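Local coordinates for nisin biosynthesis protein NisC (Lactococcus lactis subsp. lactis, PDB 2G0D) that catalyses thioether ring closure in the lantibiotic nisin, as a zinc-containing cyclase built as an alpha toroid, at residues 28-32 / 66-71; 37-41 / 63-67; 232-236 / 294-300. All blocks are in the same frame, centred on the assembly; numbering follows the deposited sequence.

Contacts 1 and 2 are two halves of one patch, whereas contact 3 stands apart. Contacts 1 and 2 have centres about 7 Å apart and share Tyr66 and Ile67 of helix 53-74; the 28-32 turn runs on toward helix 37-45, where Leu37 N lies 2.8 Å from Glu30 O, a probable hydrogen bond. Contact 3 sits on the other side of the toroid, its centre about 40 Å from that of contact 1 and about 38 Å from that of contact 2. All three centres lie about 19 to 21 Å from the chain's centre, and no segment includes the zinc ligands Cys278, Cys324 and His325. They therefore join helices and their connections in the toroid, and none supplies a zinc ligand.

Contact 1 of 3, residues 28-32 / 66-71; sequences FGELT and YIVSKL
Glu30 and Leu31, neighbours on one 3-10 turn, reach helix 53-74 by different torsions. Glu30 has CG between its backbone N and carbonyl carbon (chi1 74°), and its extended chain carries the carboxylate to the ring edge of Tyr66. In Leu31, chi1 of -63° turns CG toward the helix, and an unusual chi2 of 115° sets CD2 against it. That one methyl accounts for the apolar half: Leu31 CD2 lies 3.7 Å from Ile67 CG2, 3.9 Å from Lys70 CB and 4.5 Å from Leu71 CD2, spanning neighbouring turns of the helix. In the polar half, the first torsion of Lys70 lays its CG 4.0 Å above the Tyr66 ring plane, toward the rim, and bends at chi2 and chi4 bring NZ round to the hydroxyl and to Glu30. Lys70 NZ is 2.6 Å from Tyr66 OH, a hydrogen bond made less certain because Tyr66 OH and Glu30 OE2 are modelled too close together. Lys70 NZ also lies 3.2 Å from Glu30 OE2, a salt bridge with a weak hydrogen bond and the same doubt. The ammonium group probably offsets part of the charge of the buried carboxylate, which Arg18 of helix 3-20 also touches, while Leu31 supplies the hydrophobic share of the attachment.

Contact 2 of 3, residues 37-41 / 63-67; sequences LPGII and YIEYI
Leu37 and Tyr63 mark the closest backbone approach, their CA atoms 6.7 Å apart where two helical segments run nearly antiparallel. The axes of 37-41 and 63-67 make an angle of 157° and come within 10.6 Å, a wide spacing that is filled by large side chains. Leu37 straddles two tyrosines. Leu37 CD2 sits over one face of the Tyr63 ring, 3.9 Å from the centroid and 23° off the normal, a CH-pi contact shifted toward the rim. The other branch, Leu37 CD1, meets Tyr66 CD2 at 3.5 Å, so the leucine fork divides between the two rings. Ile40 adds its CG2 at 3.9 Å from Tyr63 CE2. One turn beyond Leu37, Ile41 meets Ile67 tip to tip, with the two CD1 methyls 3.7 Å apart. An extended chi2 of 162° carries Ile41 CD1 that far, and Ile41 CD1 also touches Ile64 CG1 at 3.9 Å across a roughly perpendicular crossing. Ile88 of helix 85-92 closes over Pro38 and Ile67, and Trp15 of helix 3-20 reaches Leu37, Ile40 and Tyr63. The polar end of Tyr63 is satisfied elsewhere, by Asp16. Cohesion across this buried interface is thus dispersive, with aliphatic and methyl-to-ring contacts joining the helices while the Tyr63 hydroxyl finds its partner outside it.

Contact 3 of 3, residues 232-236 / 294-300; sequences LQKII and ALDNDYF
Leu295 can be traced outward from its backbone into the surface of helix 226-242. From CB, chi1 of -61° turns Leu295 CG away from the carbonyl carbon and toward Leu232, whose CD2 is 4.0 Å from it. At the fork, Leu295 CD1 has the most neighbours: Gln233 OE1 at 3.6 Å, Ile236 CD1 at 3.9 Å, the isoleucine coming tip to tip, and Leu232 CD2 at 4.1 Å. The second methyl, Leu295 CD2, lies 3.8 Å from Gln233 NE2, so both branches pack against the amide of a side chain that is itself largely solvent-exposed. One turn on from Leu232, Ile236 uses its other branch: Ile236 CG2 sits over a face of the Phe300 ring, 3.8 Å from the centroid and 23° off the normal, which defines a CH-pi contact. Asn297 ND2 lies 3.6 Å above the opposite face of that ring, toward its rim. Asn297 is also the N-cap of helix 298-314, its OD1 accepting from Phe300 N at 3.0 Å with an N-H...O angle of 162°, although the donor stands above the carbonyl plane. This is consistent with the cap fixing the first turn of the helix that bears the ring. Asp296, with positive phi, is where the chain leaves helical geometry after helix 281-294; the short, asparagine-capped connection packs against helix 226-242, in keeping with the alpha toroid of this LanC-type cyclase.

Contact 1 of 3, residues 28-32 / 66-71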
ATOM      1  N   PHE A  28      12.013   9.371 -15.176  1.00 50.92           N
ATOM      2  CA  PHE A  28      10.722   9.322 -14.463  1.00 49.70           C
ATOM      3  C   PHE A  28      10.724   8.521 -13.144  1.00 48.08           C
ATOM      4  O   PHE A  28      10.121   8.941 -12.139  1.00 47.68           O
ATOM      5  CB  PHE A  28       9.661   8.761 -15.431  1.00 50.62           C
ATOM      6  CG  PHE A  28       8.338   8.409 -14.786  1.00 52.30           C
ATOM      7  CD1 PHE A  28       7.276   9.320 -14.802  1.00 53.57           C
ATOM      8  CD2 PHE A  28       8.137   7.146 -14.207  1.00 52.63           C
ATOM      9  CE1 PHE A  28       6.039   8.990 -14.218  1.00 54.28           C
ATOM     10  CE2 PHE A  28       6.916   6.809 -13.627  1.00 53.23           C
ATOM     11  CZ  PHE A  28       5.861   7.734 -13.633  1.00 53.06           C
ATOM     12  N   GLY A  29      11.380   7.365 -13.173  1.00 45.84           N
ATOM     13  CA  GLY A  29      11.404   6.450 -12.038  1.00 43.12           C
ATOM     14  C   GLY A  29      12.001   7.033 -10.777  1.00 41.05           C
ATOM     15  O   GLY A  29      11.605   6.674  -9.683  1.00 40.44           O
ATOM     16  N   GLU A  30      12.936   7.962 -10.923  1.00 39.76           N
ATOM     17  CA  GLU A  30      13.641   8.473  -9.753  1.00 38.59           C
ATOM     18  C   GLU A  30      12.814   9.388  -8.839  1.00 36.83           C
ATOM     19  O   GLU A  30      13.224   9.684  -7.731  1.00 35.51           O
ATOM     20  CB  GLU A  30      14.995   9.076 -10.133  1.00 38.65           C
ATOM     21  CG  GLU A  30      14.992  10.418 -10.815  1.00 40.20           C
ATOM     22  CD  GLU A  30      16.403  10.810 -11.300  1.00 40.29           C
ATOM     23  OE1 GLU A  30      17.189   9.920 -11.724  1.00 42.23           O
ATOM     24  OE2 GLU A  30      16.724  12.008 -11.244  1.00 41.37           O
ATOM     25  N   LEU A  31      11.645   9.813  -9.299  1.00 35.64           N
ATOM     26  CA  LEU A  31      10.771  10.611  -8.444  1.00 35.61           C
ATOM     27  C   LEU A  31       9.619   9.814  -7.827  1.00 34.46           C
ATOM     28  O   LEU A  31       8.780  10.378  -7.146  1.00 34.26           O
ATOM     29  CB  LEU A  31      10.240  11.836  -9.187  1.00 35.82           C
ATOM     30  CG  LEU A  31      11.347  12.800  -9.598  1.00 37.53           C
ATOM     31  CD1 LEU A  31      11.414  12.837 -11.113  1.00 40.16           C
ATOM     32  CD2 LEU A  31      11.077  14.171  -9.067  1.00 39.45           C
ATOM     33  N   THR A  32       9.600   8.505  -8.069  1.00 33.20           N
ATOM     34  CA  THR A  32       8.504   7.643  -7.621  1.00 32.43           C
ATOM     35  C   THR A  32       8.770   7.102  -6.222  1.00 31.97           C
ATOM     36  O   THR A  32       9.911   6.855  -5.846  1.00 31.63           O
ATOM     37  CB  THR A  32       8.305   6.431  -8.571  1.00 32.22           C
ATOM     38  OG1 THR A  32       9.436   5.547  -8.468  1.00 30.11           O
ATOM     39  CG2 THR A  32       8.129   6.893 -10.033  1.00 32.55           C
ATOM     40  N   TYR A  66      16.532  18.502  -5.158  1.00 36.03           N
ATOM     41  CA  TYR A  66      16.651  17.821  -6.446  1.00 35.78           C
ATOM     42  C   TYR A  66      15.280  17.446  -7.007  1.00 36.25           C
ATOM     43  O   TYR A  66      15.069  17.535  -8.208  1.00 36.10           O
ATOM     44  CB  TYR A  66      17.537  16.589  -6.325  1.00 35.74           C
ATOM     45  CG  TYR A  66      17.714  15.807  -7.597  1.00 35.36           C
ATOM     46  CD1 TYR A  66      18.754  16.105  -8.475  1.00 36.94           C
ATOM     47  CD2 TYR A  66      16.858  14.749  -7.917  1.00 36.46           C
ATOM     48  CE1 TYR A  66      18.933  15.382  -9.654  1.00 36.81           C
ATOM     49  CE2 TYR A  66      17.030  14.001  -9.075  1.00 35.96           C
ATOM     50  CZ  TYR A  66      18.080  14.329  -9.951  1.00 37.38           C
ATOM     51  OH  TYR A  66      18.283  13.610 -11.116  1.00 35.93           O
ATOM     52  N   ILE A  67      14.357  17.013  -6.143  1.00 36.51           N
ATOM     53  CA  ILE A  67      12.993  16.716  -6.587  1.00 36.57           C
ATOM     54  C   ILE A  67      12.231  17.953  -7.099  1.00 37.12           C
ATOM     55  O   ILE A  67      11.653  17.897  -8.188  1.00 37.01           O
ATOM     56  CB  ILE A  67      12.145  15.970  -5.510  1.00 36.33           C
ATOM     57  CG1 ILE A  67      12.591  14.498  -5.364  1.00 35.42           C
ATOM     58  CG2 ILE A  67      10.666  16.038  -5.867  1.00 35.41           C
ATOM     59  CD1 ILE A  67      11.954  13.791  -4.179  1.00 35.88           C
ATOM     60  N   VAL A  68      12.198  19.049  -6.333  1.00 38.07           N
ATOM     61  CA  VAL A  68      11.455  20.239  -6.810  1.00 38.99           C
ATOM     62  C   VAL A  68      12.026  20.794  -8.125  1.00 39.61           C
ATOM     63  O   VAL A  68      11.276  21.209  -9.018  1.00 39.60           O
ATOM     64  CB  VAL A  68      11.135  21.344  -5.704  1.00 39.61           C
ATOM     65  CG1 VAL A  68      11.821  21.083  -4.362  1.00 39.46           C
ATOM     66  CG2 VAL A  68      11.392  22.786  -6.217  1.00 38.75           C
ATOM     67  N   SER A  69      13.345  20.734  -8.265  1.00 40.30           N
ATOM     68  CA  SER A  69      14.000  21.153  -9.495  1.00 41.20           C
ATOM     69  C   SER A  69      13.523  20.351 -10.708  1.00 41.40           C
ATOM     70  O   SER A  69      13.322  20.919 -11.795  1.00 41.09           O
ATOM     71  CB  SER A  69      15.511  21.049  -9.348  1.00 41.34           C
ATOM     72  OG  SER A  69      16.099  20.760 -10.597  1.00 43.82           O
ATOM     73  N   LYS A  70      13.340  19.041 -10.520  1.00 41.56           N
ATOM     74  CA  LYS A  70      12.875  18.160 -11.598  1.00 42.00           C
ATOM     75  C   LYS A  70      11.396  18.352 -11.896  1.00 42.46           C
ATOM     76  O   LYS A  70      10.969  18.179 -13.039  1.00 42.68           O
ATOM     77  CB  LYS A  70      13.129  16.686 -11.267  1.00 42.11           C
ATOM     78  CG  LYS A  70      14.585  16.263 -11.301  1.00 41.83           C
ATOM     79  CD  LYS A  70      15.218  16.560 -12.651  1.00 42.16           C
ATOM     80  CE  LYS A  70      16.680  16.194 -12.655  1.00 43.13           C
ATOM     81  NZ  LYS A  70      16.797  14.734 -12.874  1.00 43.59           N
ATOM     82  N   LEU A  71      10.629  18.679 -10.854  1.00 42.84           N
ATOM     83  CA  LEU A  71       9.194  18.935 -10.955  1.00 43.29           C
ATOM     84  C   LEU A  71       8.974  20.235 -11.695  1.00 44.01           C
ATOM     85  O   LEU A  71       8.111  20.316 -12.560  1.00 43.79           O
ATOM     86  CB  LEU A  71       8.538  19.041  -9.569  1.00 42.44           C
ATOM     87  CG  LEU A  71       8.228  17.805  -8.703  1.00 42.42           C
ATOM     88  CD1 LEU A  71       7.468  18.198  -7.441  1.00 40.30           C
ATOM     89  CD2 LEU A  71       7.465  16.744  -9.471  1.00 40.57           C
TER

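Contact 2 of 3, residues 37-41 / 63-67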
ATOM      1  N   LEU A  37      13.471   8.460  -5.241  1.00 27.86           N
ATOM      2  CA  LEU A  37      13.910   9.255  -4.082  1.00 28.71           C
ATOM      3  C   LEU A  37      12.961   9.365  -2.882  1.00 28.46           C
ATOM      4  O   LEU A  37      13.412   9.389  -1.758  1.00 29.86           O
ATOM      5  CB  LEU A  37      14.354  10.647  -4.526  1.00 27.68           C
ATOM      6  CG  LEU A  37      15.726  10.631  -5.204  1.00 29.88           C
ATOM      7  CD1 LEU A  37      15.965  11.972  -5.955  1.00 30.36           C
ATOM      8  CD2 LEU A  37      16.850  10.365  -4.175  1.00 28.09           C
ATOM      9  N   PRO A  38      11.653   9.476  -3.123  1.00 28.36           N
ATOM     10  CA  PRO A  38      10.713   9.446  -2.009  1.00 28.02           C
ATOM     11  C   PRO A  38      10.894   8.244  -1.049  1.00 27.90           C
ATOM     12  O   PRO A  38      10.838   8.433   0.175  1.00 27.19           O
ATOM     13  CB  PRO A  38       9.352   9.411  -2.724  1.00 27.93           C
ATOM     14  CG  PRO A  38       9.619  10.212  -4.000  1.00 27.71           C
ATOM     15  CD  PRO A  38      10.963   9.686  -4.423  1.00 28.23           C
ATOM     16  N   GLY A  39      11.109   7.037  -1.580  1.00 27.87           N
ATOM     17  CA  GLY A  39      11.404   5.844  -0.731  1.00 27.23           C
ATOM     18  C   GLY A  39      12.712   5.985   0.038  1.00 27.77           C
ATOM     19  O   GLY A  39      12.810   5.623   1.218  1.00 26.95           O
ATOM     20  N   ILE A  40      13.710   6.581  -0.615  1.00 28.06           N
ATOM     21  CA  ILE A  40      14.994   6.829   0.016  1.00 28.59           C
ATOM     22  C   ILE A  40      14.906   7.861   1.150  1.00 29.20           C
ATOM     23  O   ILE A  40      15.478   7.647   2.226  1.00 29.79           O
ATOM     24  CB  ILE A  40      16.046   7.290  -1.024  1.00 28.64           C
ATOM     25  CG1 ILE A  40      16.117   6.294  -2.189  1.00 28.97           C
ATOM     26  CG2 ILE A  40      17.409   7.432  -0.383  1.00 29.42           C
ATOM     27  CD1 ILE A  40      16.296   4.813  -1.795  1.00 25.94           C
ATOM     28  N   ILE A  41      14.201   8.970   0.891  1.00 28.31           N
ATOM     29  CA  ILE A  41      13.919   9.996   1.885  1.00 27.63           C
ATOM     30  C   ILE A  41      13.236   9.367   3.105  1.00 28.03           C
ATOM     31  O   ILE A  41      13.620   9.670   4.226  1.00 27.68           O
ATOM     32  CB  ILE A  41      13.019  11.127   1.280  1.00 27.73           C
ATOM     33  CG1 ILE A  41      13.826  11.975   0.270  1.00 28.29           C
ATOM     34  CG2 ILE A  41      12.427  12.005   2.365  1.00 25.81           C
ATOM     35  CD1 ILE A  41      12.946  12.822  -0.708  1.00 27.44           C
ATOM     36  N   TYR A  63      17.996  15.722  -1.689  1.00 33.83           N
ATOM     37  CA  TYR A  63      17.130  14.952  -2.563  1.00 33.41           C
ATOM     38  C   TYR A  63      15.804  15.688  -2.782  1.00 33.78           C
ATOM     39  O   TYR A  63      15.225  15.603  -3.864  1.00 33.36           O
ATOM     40  CB  TYR A  63      16.902  13.537  -2.000  1.00 33.29           C
ATOM     41  CG  TYR A  63      18.160  12.707  -1.811  1.00 33.08           C
ATOM     42  CD1 TYR A  63      19.332  12.981  -2.535  1.00 33.66           C
ATOM     43  CD2 TYR A  63      18.171  11.630  -0.928  1.00 33.05           C
ATOM     44  CE1 TYR A  63      20.485  12.212  -2.374  1.00 33.75           C
ATOM     45  CE2 TYR A  63      19.302  10.847  -0.766  1.00 33.83           C
ATOM     46  CZ  TYR A  63      20.463  11.143  -1.488  1.00 34.48           C
ATOM     47  OH  TYR A  63      21.590  10.372  -1.312  1.00 31.97           O
ATOM     48  N   ILE A  64      15.332  16.406  -1.759  1.00 33.82           N
ATOM     49  CA  ILE A  64      14.125  17.219  -1.891  1.00 34.65           C
ATOM     50  C   ILE A  64      14.339  18.375  -2.881  1.00 35.61           C
ATOM     51  O   ILE A  64      13.547  18.563  -3.811  1.00 35.87           O
ATOM     52  CB  ILE A  64      13.622  17.755  -0.523  1.00 34.68           C
ATOM     53  CG1 ILE A  64      13.044  16.617   0.339  1.00 34.95           C
ATOM     54  CG2 ILE A  64      12.543  18.795  -0.724  1.00 35.34           C
ATOM     55  CD1 ILE A  64      12.909  16.977   1.784  1.00 36.16           C
ATOM     56  N   GLU A  65      15.406  19.148  -2.693  1.00 36.20           N
ATOM     57  CA  GLU A  65      15.701  20.212  -3.638  1.00 37.17           C
ATOM     58  C   GLU A  65      15.863  19.647  -5.048  1.00 36.62           C
ATOM     59  O   GLU A  65      15.340  20.216  -6.015  1.00 36.39           O
ATOM     60  CB  GLU A  65      16.897  21.066  -3.202  1.00 37.97           C
ATOM     61  CG  GLU A  65      16.544  22.123  -2.121  1.00 40.92           C
ATOM     62  CD  GLU A  65      15.284  22.972  -2.437  1.00 46.75           C
ATOM     63  OE1 GLU A  65      15.383  23.971  -3.221  1.00 47.28           O
ATOM     64  OE2 GLU A  65      14.194  22.652  -1.875  1.00 47.47           O
ATOM     65  N   TYR A  66      16.532  18.502  -5.158  1.00 36.03           N
ATOM     66  CA  TYR A  66      16.651  17.821  -6.446  1.00 35.78           C
ATOM     67  C   TYR A  66      15.280  17.446  -7.007  1.00 36.25           C
ATOM     68  O   TYR A  66      15.069  17.535  -8.208  1.00 36.10           O
ATOM     69  CB  TYR A  66      17.537  16.589  -6.325  1.00 35.74           C
ATOM     70  CG  TYR A  66      17.714  15.807  -7.597  1.00 35.36           C
ATOM     71  CD1 TYR A  66      18.754  16.105  -8.475  1.00 36.94           C
ATOM     72  CD2 TYR A  66      16.858  14.749  -7.917  1.00 36.46           C
ATOM     73  CE1 TYR A  66      18.933  15.382  -9.654  1.00 36.81           C
ATOM     74  CE2 TYR A  66      17.030  14.001  -9.075  1.00 35.96           C
ATOM     75  CZ  TYR A  66      18.080  14.329  -9.951  1.00 37.38           C
ATOM     76  OH  TYR A  66      18.283  13.610 -11.116  1.00 35.93           O
ATOM     77  N   ILE A  67      14.357  17.013  -6.143  1.00 36.51           N
ATOM     78  CA  ILE A  67      12.993  16.716  -6.587  1.00 36.57           C
ATOM     79  C   ILE A  67      12.231  17.953  -7.099  1.00 37.12           C
ATOM     80  O   ILE A  67      11.653  17.897  -8.188  1.00 37.01           O
ATOM     81  CB  ILE A  67      12.145  15.970  -5.510  1.00 36.33           C
ATOM     82  CG1 ILE A  67      12.591  14.498  -5.364  1.00 35.42           C
ATOM     83  CG2 ILE A  67      10.666  16.038  -5.867  1.00 35.41           C
ATOM     84  CD1 ILE A  67      11.954  13.791  -4.179  1.00 35.88           C
TER

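Contact 3 of 3, residues 232-236 / 294-300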
ATOM      1  N   LEU A 232     -18.239  -1.458   1.829  1.00 33.76           N
ATOM      2  CA  LEU A 232     -17.335  -2.215   2.690  1.00 33.26           C
ATOM      3  C   LEU A 232     -17.910  -3.594   3.049  1.00 34.02           C
ATOM      4  O   LEU A 232     -17.223  -4.606   2.921  1.00 33.67           O
ATOM      5  CB  LEU A 232     -17.069  -1.413   3.970  1.00 33.11           C
ATOM      6  CG  LEU A 232     -16.198  -2.034   5.062  1.00 33.05           C
ATOM      7  CD1 LEU A 232     -14.839  -2.468   4.486  1.00 33.47           C
ATOM      8  CD2 LEU A 232     -16.034  -1.069   6.245  1.00 32.12           C
ATOM      9  N   GLN A 233     -19.166  -3.607   3.507  1.00 34.06           N
ATOM     10  CA  GLN A 233     -19.885  -4.841   3.819  1.00 35.41           C
ATOM     11  C   GLN A 233     -19.929  -5.820   2.640  1.00 34.36           C
ATOM     12  O   GLN A 233     -19.623  -7.001   2.801  1.00 34.08           O
ATOM     13  CB  GLN A 233     -21.302  -4.513   4.280  1.00 35.59           C
ATOM     14  CG  GLN A 233     -21.862  -5.519   5.243  1.00 41.33           C
ATOM     15  CD  GLN A 233     -21.447  -5.248   6.688  1.00 46.00           C
ATOM     16  OE1 GLN A 233     -20.874  -6.123   7.352  1.00 48.30           O
ATOM     17  NE2 GLN A 233     -21.755  -4.046   7.186  1.00 46.48           N
ATOM     18  N   LYS A 234     -20.309  -5.316   1.463  1.00 34.32           N
ATOM     19  CA  LYS A 234     -20.364  -6.109   0.231  1.00 33.83           C
ATOM     20  C   LYS A 234     -19.005  -6.722  -0.120  1.00 33.83           C
ATOM     21  O   LYS A 234     -18.922  -7.899  -0.478  1.00 34.02           O
ATOM     22  CB  LYS A 234     -20.864  -5.260  -0.936  1.00 34.34           C
ATOM     23  CG  LYS A 234     -20.802  -5.982  -2.276  1.00 34.98           C
ATOM     24  CD  LYS A 234     -21.818  -5.450  -3.279  1.00 36.96           C
ATOM     25  CE  LYS A 234     -21.696  -6.245  -4.570  1.00 36.75           C
ATOM     26  NZ  LYS A 234     -22.397  -5.607  -5.720  1.00 37.95           N
ATOM     27  N   ILE A 235     -17.950  -5.915  -0.013  1.00 33.10           N
ATOM     28  CA  ILE A 235     -16.591  -6.375  -0.272  1.00 32.61           C
ATOM     29  C   ILE A 235     -16.246  -7.546   0.655  1.00 32.56           C
ATOM     30  O   ILE A 235     -15.777  -8.568   0.191  1.00 31.94           O
ATOM     31  CB  ILE A 235     -15.561  -5.211  -0.177  1.00 32.96           C
ATOM     32  CG1 ILE A 235     -15.731  -4.265  -1.378  1.00 31.57           C
ATOM     33  CG2 ILE A 235     -14.107  -5.745  -0.081  1.00 32.06           C
ATOM     34  CD1 ILE A 235     -14.907  -2.989  -1.292  1.00 32.33           C
ATOM     35  N   ILE A 236     -16.529  -7.410   1.947  1.00 32.58           N
ATOM     36  CA  ILE A 236     -16.200  -8.473   2.879  1.00 32.74           C
ATOM     37  C   ILE A 236     -17.042  -9.714   2.592  1.00 32.90           C
ATOM     38  O   ILE A 236     -16.524 -10.826   2.571  1.00 32.11           O
ATOM     39  CB  ILE A 236     -16.311  -8.027   4.353  1.00 33.07           C
ATOM     40  CG1 ILE A 236     -15.268  -6.949   4.663  1.00 32.00           C
ATOM     41  CG2 ILE A 236     -16.071  -9.219   5.296  1.00 31.90           C
ATOM     42  CD1 ILE A 236     -15.620  -6.097   5.863  1.00 32.91           C
ATOM     43  N   ALA A 294     -13.659  -1.424  12.120  1.00 32.79           N
ATOM     44  CA  ALA A 294     -14.576  -0.353  11.654  1.00 33.08           C
ATOM     45  C   ALA A 294     -16.062  -0.662  11.860  1.00 33.60           C
ATOM     46  O   ALA A 294     -16.840   0.251  12.159  1.00 34.01           O
ATOM     47  CB  ALA A 294     -14.329  -0.017  10.187  1.00 32.27           C
ATOM     48  N   LEU A 295     -16.444  -1.927  11.646  1.00 33.73           N
ATOM     49  CA  LEU A 295     -17.837  -2.415  11.765  1.00 34.13           C
ATOM     50  C   LEU A 295     -18.147  -3.005  13.161  1.00 34.58           C
ATOM     51  O   LEU A 295     -19.273  -3.444  13.427  1.00 35.73           O
ATOM     52  CB  LEU A 295     -18.129  -3.461  10.651  1.00 33.29           C
ATOM     53  CG  LEU A 295     -18.006  -2.958   9.193  1.00 32.37           C
ATOM     54  CD1 LEU A 295     -18.062  -4.074   8.161  1.00 29.69           C
ATOM     55  CD2 LEU A 295     -19.107  -1.916   8.862  1.00 33.18           C
ATOM     56  N   ASP A 296     -17.163  -2.973  14.057  1.00 34.84           N
ATOM     57  CA  ASP A 296     -17.284  -3.569  15.390  1.00 35.43           C
ATOM     58  C   ASP A 296     -17.781  -5.034  15.310  1.00 34.65           C
ATOM     59  O   ASP A 296     -18.754  -5.433  15.946  1.00 33.47           O
ATOM     60  CB  ASP A 296     -18.151  -2.699  16.325  1.00 36.31           C
ATOM     61  CG  ASP A 296     -18.027  -3.103  17.795  1.00 39.12           C
ATOM     62  OD1 ASP A 296     -16.986  -3.699  18.169  1.00 42.28           O
ATOM     63  OD2 ASP A 296     -18.969  -2.817  18.580  1.00 42.77           O
ATOM     64  N   ASN A 297     -17.089  -5.820  14.490  1.00 33.95           N
ATOM     65  CA  ASN A 297     -17.413  -7.224  14.296  1.00 33.36           C
ATOM     66  C   ASN A 297     -16.248  -8.065  14.828  1.00 33.36           C
ATOM     67  O   ASN A 297     -15.154  -8.021  14.281  1.00 33.25           O
ATOM     68  CB  ASN A 297     -17.698  -7.483  12.816  1.00 32.32           C
ATOM     69  CG  ASN A 297     -18.219  -8.867  12.557  1.00 32.62           C
ATOM     70  OD1 ASN A 297     -17.657  -9.856  13.020  1.00 32.08           O
ATOM     71  ND2 ASN A 297     -19.326  -8.951  11.832  1.00 33.72           N
ATOM     72  N   ASP A 298     -16.477  -8.801  15.912  1.00 33.59           N
ATOM     73  CA  ASP A 298     -15.406  -9.559  16.574  1.00 33.84           C
ATOM     74  C   ASP A 298     -14.976 -10.727  15.715  1.00 33.33           C
ATOM     75  O   ASP A 298     -13.814 -11.115  15.742  1.00 32.91           O
ATOM     76  CB  ASP A 298     -15.835 -10.091  17.956  1.00 34.02           C
ATOM     77  CG  ASP A 298     -15.798  -9.023  19.056  1.00 36.26           C
ATOM     78  OD1 ASP A 298     -15.127  -7.987  18.878  1.00 35.29           O
ATOM     79  OD2 ASP A 298     -16.462  -9.233  20.114  1.00 38.65           O
ATOM     80  N   TYR A 299     -15.936 -11.294  14.986  1.00 32.99           N
ATOM     81  CA  TYR A 299     -15.693 -12.413  14.082  1.00 33.14           C
ATOM     82  C   TYR A 299     -14.680 -12.043  12.978  1.00 33.02           C
ATOM     83  O   TYR A 299     -13.722 -12.795  12.741  1.00 33.62           O
ATOM     84  CB  TYR A 299     -17.015 -12.930  13.477  1.00 33.02           C
ATOM     85  CG  TYR A 299     -16.826 -13.856  12.278  1.00 33.56           C
ATOM     86  CD1 TYR A 299     -16.346 -15.161  12.444  1.00 33.21           C
ATOM     87  CD2 TYR A 299     -17.099 -13.413  10.976  1.00 33.32           C
ATOM     88  CE1 TYR A 299     -16.152 -16.015  11.340  1.00 33.29           C
ATOM     89  CE2 TYR A 299     -16.909 -14.246   9.877  1.00 32.50           C
ATOM     90  CZ  TYR A 299     -16.436 -15.546  10.067  1.00 33.55           C
ATOM     91  OH  TYR A 299     -16.247 -16.370   8.978  1.00 34.60           O
ATOM     92  N   PHE A 300     -14.889 -10.906  12.314  1.00 32.26           N
ATOM     93  CA  PHE A 300     -13.935 -10.417  11.292  1.00 32.15           C
ATOM     94  C   PHE A 300     -12.543 -10.196  11.878  1.00 31.87           C
ATOM     95  O   PHE A 300     -11.552 -10.550  11.256  1.00 31.68           O
ATOM     96  CB  PHE A 300     -14.392  -9.094  10.653  1.00 32.38           C
ATOM     97  CG  PHE A 300     -15.674  -9.186   9.840  1.00 31.97           C
ATOM     98  CD1 PHE A 300     -16.122 -10.393   9.321  1.00 34.00           C
ATOM     99  CD2 PHE A 300     -16.385  -8.034   9.546  1.00 32.64           C
ATOM    100  CE1 PHE A 300     -17.297 -10.466   8.555  1.00 34.00           C
ATOM    101  CE2 PHE A 300     -17.562  -8.082   8.783  1.00 34.07           C
ATOM    102  CZ  PHE A 300     -18.014  -9.307   8.282  1.00 34.44           C
TER